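Local coordinates for protein paraflagellar rod component (PDB 2Q0X) that is of unknown function but adopts the alpha/beta-hydrolase fold and is probably a component of the trypanosome paraflagellar rod, at residues 146-150 with 151-155; 253-257 with 258-262. All coordinates share one frame; numbering follows the deposited sequence.

Contact 1 of 2, residues 146-150 with 151-155; sequences DPENP and LFTPE
Asn149 and Leu151 meet where the loop doubles back, their side chains running alongside each other in the same direction. Leu151 N donates to Asn149 OD1 over 3.1 Å, tilted only 15° from the amide carbonyl plane, and CG anti to the backbone N of Asn149 (chi1 -173°) brings the amide to that donor. That N-H to OD1 bond, from residue i+2 to i, meets the definition of an Asx turn; OD1 also lies 3.5 Å from Leu151 CB. Asp146 makes another, its OD1 accepting from Glu148 N inside the type I turn 146-149.

Among the backbone bonds, Asn149 O is gripped twice, by Phe152 N at 2.8 Å and by Thr153 N at 3.1 Å. These two bonds close a tight turn just before helix 154-170 begins.

Carbon-to-carbonyl contacts complete the turn: Thr153 CG2 rests 3.4 Å from Glu148 O, and Phe152 CB lies 3.5 Å from Pro147 O. The Phe152 side chain touches helix 200-209, and Arg210 bonds Phe152 O.

Thr153 OG1 reaches Pro150 O weakly and bonds Gly156 N, capping the helix. Successive turns ending in a threonine N-cap thus lead out of strand 135-143, consistent with the region where many alpha/beta-hydrolases insert a lid.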
loop_
_atom_site.group_PDB
_atom_site.type_symbol
_atom_site.label_atom_id
_atom_site.label_comp_id
_atom_site.label_asym_id
_atom_site.label_seq_id
_atom_site.Cartn_x
_atom_site.Cartn_y
_atom_site.Cartn_z
ATOM N N ASP A 146 14.806 7.242 -25.267
ATOM C CA ASP A 146 15.911 8.002 -25.841
ATOM C C ASP A 146 16.426 9.018 -24.812
ATOM O O ASP A 146 15.646 9.791 -24.296
ATOM C CB ASP A 146 15.454 8.719 -27.121
ATOM C CG ASP A 146 16.613 9.286 -27.940
ATOM O OD1 ASP A 146 17.658 9.683 -27.378
ATOM O OD2 ASP A 146 16.474 9.340 -29.175
ATOM N N PRO A 147 17.742 9.002 -24.506
ATOM C CA PRO A 147 18.331 9.973 -23.569
ATOM C C PRO A 147 18.123 11.440 -23.948
ATOM O O PRO A 147 18.145 12.306 -23.067
ATOM C CB PRO A 147 19.822 9.633 -23.603
ATOM C CG PRO A 147 19.889 8.233 -24.043
ATOM C CD PRO A 147 18.750 8.035 -24.988
ATOM N N GLU A 148 17.916 11.704 -25.242
ATOM C CA GLU A 148 17.665 13.051 -25.732
ATOM C C GLU A 148 16.211 13.487 -25.573
ATOM O O GLU A 148 15.856 14.595 -25.966
ATOM C CB GLU A 148 18.116 13.182 -27.197
ATOM C CG GLU A 148 19.604 12.874 -27.408
ATOM C CD GLU A 148 20.520 13.620 -26.429
ATOM O OE1 GLU A 148 20.312 14.848 -26.242
ATOM O OE2 GLU A 148 21.445 12.983 -25.853
ATOM N N ASN A 149 15.379 12.608 -25.012
ATOM C CA ASN A 149 14.077 12.980 -24.469
ATOM C C ASN A 149 14.230 14.202 -23.547
ATOM O O ASN A 149 15.147 14.248 -22.749
ATOM C CB ASN A 149 13.518 11.782 -23.702
ATOM C CG ASN A 149 12.105 11.976 -23.236
ATOM O OD1 ASN A 149 11.837 12.718 -22.284
ATOM N ND2 ASN A 149 11.185 11.257 -23.870
ATOM N N PRO A 150 13.326 15.196 -23.649
ATOM C CA PRO A 150 13.538 16.440 -22.884
ATOM C C PRO A 150 13.629 16.271 -21.351
ATOM O O PRO A 150 14.122 17.168 -20.667
ATOM C CB PRO A 150 12.329 17.307 -23.275
ATOM C CG PRO A 150 11.310 16.340 -23.771
ATOM C CD PRO A 150 12.081 15.243 -24.433
ATOM N N LEU A 151 13.151 15.144 -20.825
ATOM C CA LEU A 151 13.326 14.823 -19.409
ATOM C C LEU A 151 14.772 14.486 -19.033
ATOM O O LEU A 151 15.198 14.783 -17.920
ATOM C CB LEU A 151 12.432 13.657 -19.015
ATOM C CG LEU A 151 10.936 13.942 -18.919
ATOM C CD1 LEU A 151 10.208 12.658 -18.539
ATOM C CD2 LEU A 151 10.641 15.075 -17.916
ATOM N N PHE A 152 15.524 13.883 -19.962
ATOM C CA PHE A 152 16.857 13.336 -19.657
ATOM C C PHE A 152 18.016 14.027 -20.382
ATOM O O PHE A 152 19.156 13.636 -20.227
ATOM C CB PHE A 152 16.862 11.821 -19.894
ATOM C CG PHE A 152 15.890 11.097 -19.027
ATOM C CD1 PHE A 152 16.121 10.994 -17.659
ATOM C CD2 PHE A 152 14.724 10.561 -19.558
ATOM C CE1 PHE A 152 15.245 10.362 -16.843
ATOM C CE2 PHE A 152 13.810 9.925 -18.735
ATOM C CZ PHE A 152 14.071 9.829 -17.370
ATOM N N THR A 153 17.732 15.065 -21.152
ATOM C CA THR A 153 18.780 15.968 -21.604
ATOM C C THR A 153 19.419 16.641 -20.374
ATOM O O THR A 153 18.766 16.766 -19.332
ATOM C CB THR A 153 18.217 17.077 -22.519
ATOM O OG1 THR A 153 17.284 17.871 -21.781
ATOM C CG2 THR A 153 17.542 16.493 -23.760
ATOM N N PRO A 154 20.691 17.076 -20.486
ATOM C CA PRO A 154 21.371 17.766 -19.379
ATOM C C PRO A 154 20.519 18.839 -18.693
ATOM O O PRO A 154 20.550 18.942 -17.460
ATOM C CB PRO A 154 22.581 18.415 -20.066
ATOM C CG PRO A 154 22.912 17.459 -21.178
ATOM C CD PRO A 154 21.572 16.935 -21.665
ATOM N N GLU A 155 19.769 19.610 -19.493
ATOM C CA GLU A 155 18.922 20.697 -18.997
ATOM C C GLU A 155 17.691 20.203 -18.232
ATOM O O GLU A 155 17.355 20.745 -17.179
ATOM C CB GLU A 155 18.479 21.609 -20.156
#

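Contact 2 of 2, residues 253-257 with 258-262; sequences DHTGC and NRVTV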
loop_
_atom_site.group_PDB
_atom_site.type_symbol
_atom_site.label_atom_id
_atom_site.label_comp_id
_atom_site.label_asym_id
_atom_site.label_seq_id
_atom_site.Cartn_x
_atom_site.Cartn_y
_atom_site.Cartn_z
ATOM N N ASP A 253 31.968 -3.853 -18.600
ATOM C CA ASP A 253 33.250 -3.289 -18.204
ATOM C C ASP A 253 33.221 -2.588 -16.848
ATOM O O ASP A 253 34.283 -2.329 -16.262
ATOM C CB ASP A 253 33.732 -2.304 -19.270
ATOM C CG ASP A 253 34.171 -2.988 -20.549
ATOM O OD1 ASP A 253 34.052 -4.222 -20.652
ATOM O OD2 ASP A 253 34.622 -2.278 -21.465
ATOM N N HIS A 254 32.021 -2.253 -16.374
ATOM C CA HIS A 254 31.871 -1.440 -15.174
ATOM C C HIS A 254 31.043 -2.044 -14.074
ATOM O O HIS A 254 30.990 -1.491 -12.997
ATOM C CB HIS A 254 31.374 -0.041 -15.548
ATOM C CG HIS A 254 32.315 0.681 -16.459
ATOM N ND1 HIS A 254 32.060 0.865 -17.801
ATOM C CD2 HIS A 254 33.539 1.209 -16.235
ATOM C CE1 HIS A 254 33.079 1.491 -18.360
ATOM N NE2 HIS A 254 33.994 1.704 -17.431
ATOM N N THR A 255 30.429 -3.195 -14.295
ATOM C CA THR A 255 29.765 -3.869 -13.190
ATOM C C THR A 255 30.856 -4.443 -12.270
ATOM O O THR A 255 31.910 -4.829 -12.749
ATOM C CB THR A 255 28.795 -4.950 -13.688
ATOM O OG1 THR A 255 27.806 -4.330 -14.513
ATOM C CG2 THR A 255 28.087 -5.667 -12.516
ATOM N N GLY A 256 30.588 -4.502 -10.966
ATOM C CA GLY A 256 31.551 -5.017 -9.997
ATOM C C GLY A 256 31.694 -6.531 -10.000
ATOM O O GLY A 256 32.367 -7.076 -9.170
ATOM N N CYS A 257 31.019 -7.205 -10.919
ATOM C CA CYS A 257 31.139 -8.639 -11.127
ATOM C C CYS A 257 31.021 -8.851 -12.626
ATOM O O CYS A 257 30.171 -8.225 -13.277
ATOM C CB CYS A 257 30.001 -9.356 -10.410
ATOM S SG CYS A 257 29.783 -11.109 -10.763
ATOM N N ASN A 258 31.847 -9.730 -13.171
ATOM C CA ASN A 258 31.804 -10.036 -14.604
ATOM C C ASN A 258 30.535 -10.774 -15.098
ATOM O O ASN A 258 30.279 -10.828 -16.306
ATOM C CB ASN A 258 33.067 -10.805 -15.035
ATOM C CG ASN A 258 33.204 -12.171 -14.345
ATOM O OD1 ASN A 258 33.019 -13.221 -14.979
ATOM N ND2 ASN A 258 33.548 -12.164 -13.053
ATOM N N ARG A 259 29.731 -11.323 -14.192
ATOM C CA ARG A 259 28.625 -12.170 -14.612
ATOM C C ARG A 259 27.347 -11.356 -14.739
ATOM O O ARG A 259 26.453 -11.407 -13.902
ATOM C CB ARG A 259 28.504 -13.368 -13.678
ATOM C CG ARG A 259 29.805 -14.185 -13.696
ATOM C CD ARG A 259 29.658 -15.601 -13.249
ATOM N NE ARG A 259 28.551 -16.283 -13.909
ATOM C CZ ARG A 259 28.565 -16.752 -15.156
ATOM N NH1 ARG A 259 29.653 -16.662 -15.916
ATOM N NH2 ARG A 259 27.474 -17.354 -15.634
ATOM N N VAL A 260 27.301 -10.566 -15.799
ATOM C CA VAL A 260 26.170 -9.707 -16.054
ATOM C C VAL A 260 25.513 -10.137 -17.370
ATOM O O VAL A 260 26.188 -10.436 -18.343
ATOM C CB VAL A 260 26.536 -8.185 -16.007
ATOM C CG1 VAL A 260 27.725 -7.879 -16.805
ATOM C CG2 VAL A 260 25.349 -7.326 -16.481
ATOM N N THR A 261 24.188 -10.223 -17.348
ATOM C CA THR A 261 23.381 -10.564 -18.521
ATOM C C THR A 261 22.484 -9.371 -18.799
ATOM O O THR A 261 21.879 -8.828 -17.878
ATOM C CB THR A 261 22.514 -11.798 -18.255
ATOM O OG1 THR A 261 23.361 -12.920 -17.970
ATOM C CG2 THR A 261 21.611 -12.114 -19.456
ATOM N N VAL A 262 22.436 -8.944 -20.059
ATOM C CA VAL A 262 21.580 -7.837 -20.464
ATOM C C VAL A 262 20.603 -8.370 -21.500
ATOM O O VAL A 262 21.008 -8.776 -22.586
ATOM C CB VAL A 262 22.380 -6.645 -21.034
ATOM C CG1 VAL A 262 21.438 -5.518 -21.423
ATOM C CG2 VAL A 262 23.440 -6.157 -20.009
#
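Arg259, whose CB lies against Cys257 SG, sends its guanidinium group away from the turn to form a cation-pi contact with the ring of Phe297, while NE makes a salt bridge with Glu294 OE1. A second flat group, the His254 ring, has Asp253 CB 3.8 Å above one face, offset toward the rim. That imidazole also stacks with Phe213, and its ND1 is hydrogen-bonded to Gly250 O. The two groups flank the return of a beta-alpha-beta crossover, in which strand 227-232 leads into helix 241-254 and then into strand 260-264, which forms one edge of the main sheet within this chain.

The chain leaves helical geometry at Thr255. Its CA-CB bond points toward 258-262, but OG1 is hydrogen-bonded to Val251 O of the last helical turn, so the 4.2 Å approach of Thr255 OG1 to Val260 CG1 is plain packing. Leu227 of the neighbouring strand touches both Thr255 and Val260 and closes the same small cluster. Gly256 pairs through its backbone with Val220, which ties the connecting loop to the chain ahead of strand 227-232.

Arg259 is the centre of an inverse gamma turn, and the bond that closes it, Val260 N to Asn258 O (3.0 Å), is a weak one. The polar link across the two segments employs sulfur instead. With SG anti to the backbone N (chi1 170°), the Cys257 thiol lies beside its own carbonyl carbon, and Arg259 N donates to Cys257 SG over 3.4 Å with an N-H...S angle of 166°.

Contact 1 and contact 2 are both local turns at a helix end, but at opposite ends: 146-155 enters helix 154-170, whereas 253-262 leaves helix 241-254 for strand 260-264. Contact 1 is partly buried, with Pro147 and Phe152 inside; contact 2 has no buried residue and lies at the surface. Oxygen acceptors, side-chain and backbone, hold the turns of the first, while a weaker sulfur acceptor crosses the second. They share no helix or strand, their centres are 26 Å apart, and their nearest atoms remain about 14 Å from each other. Both nevertheless belong to connections that follow strands of the same main sheet, 135-143 and 227-232.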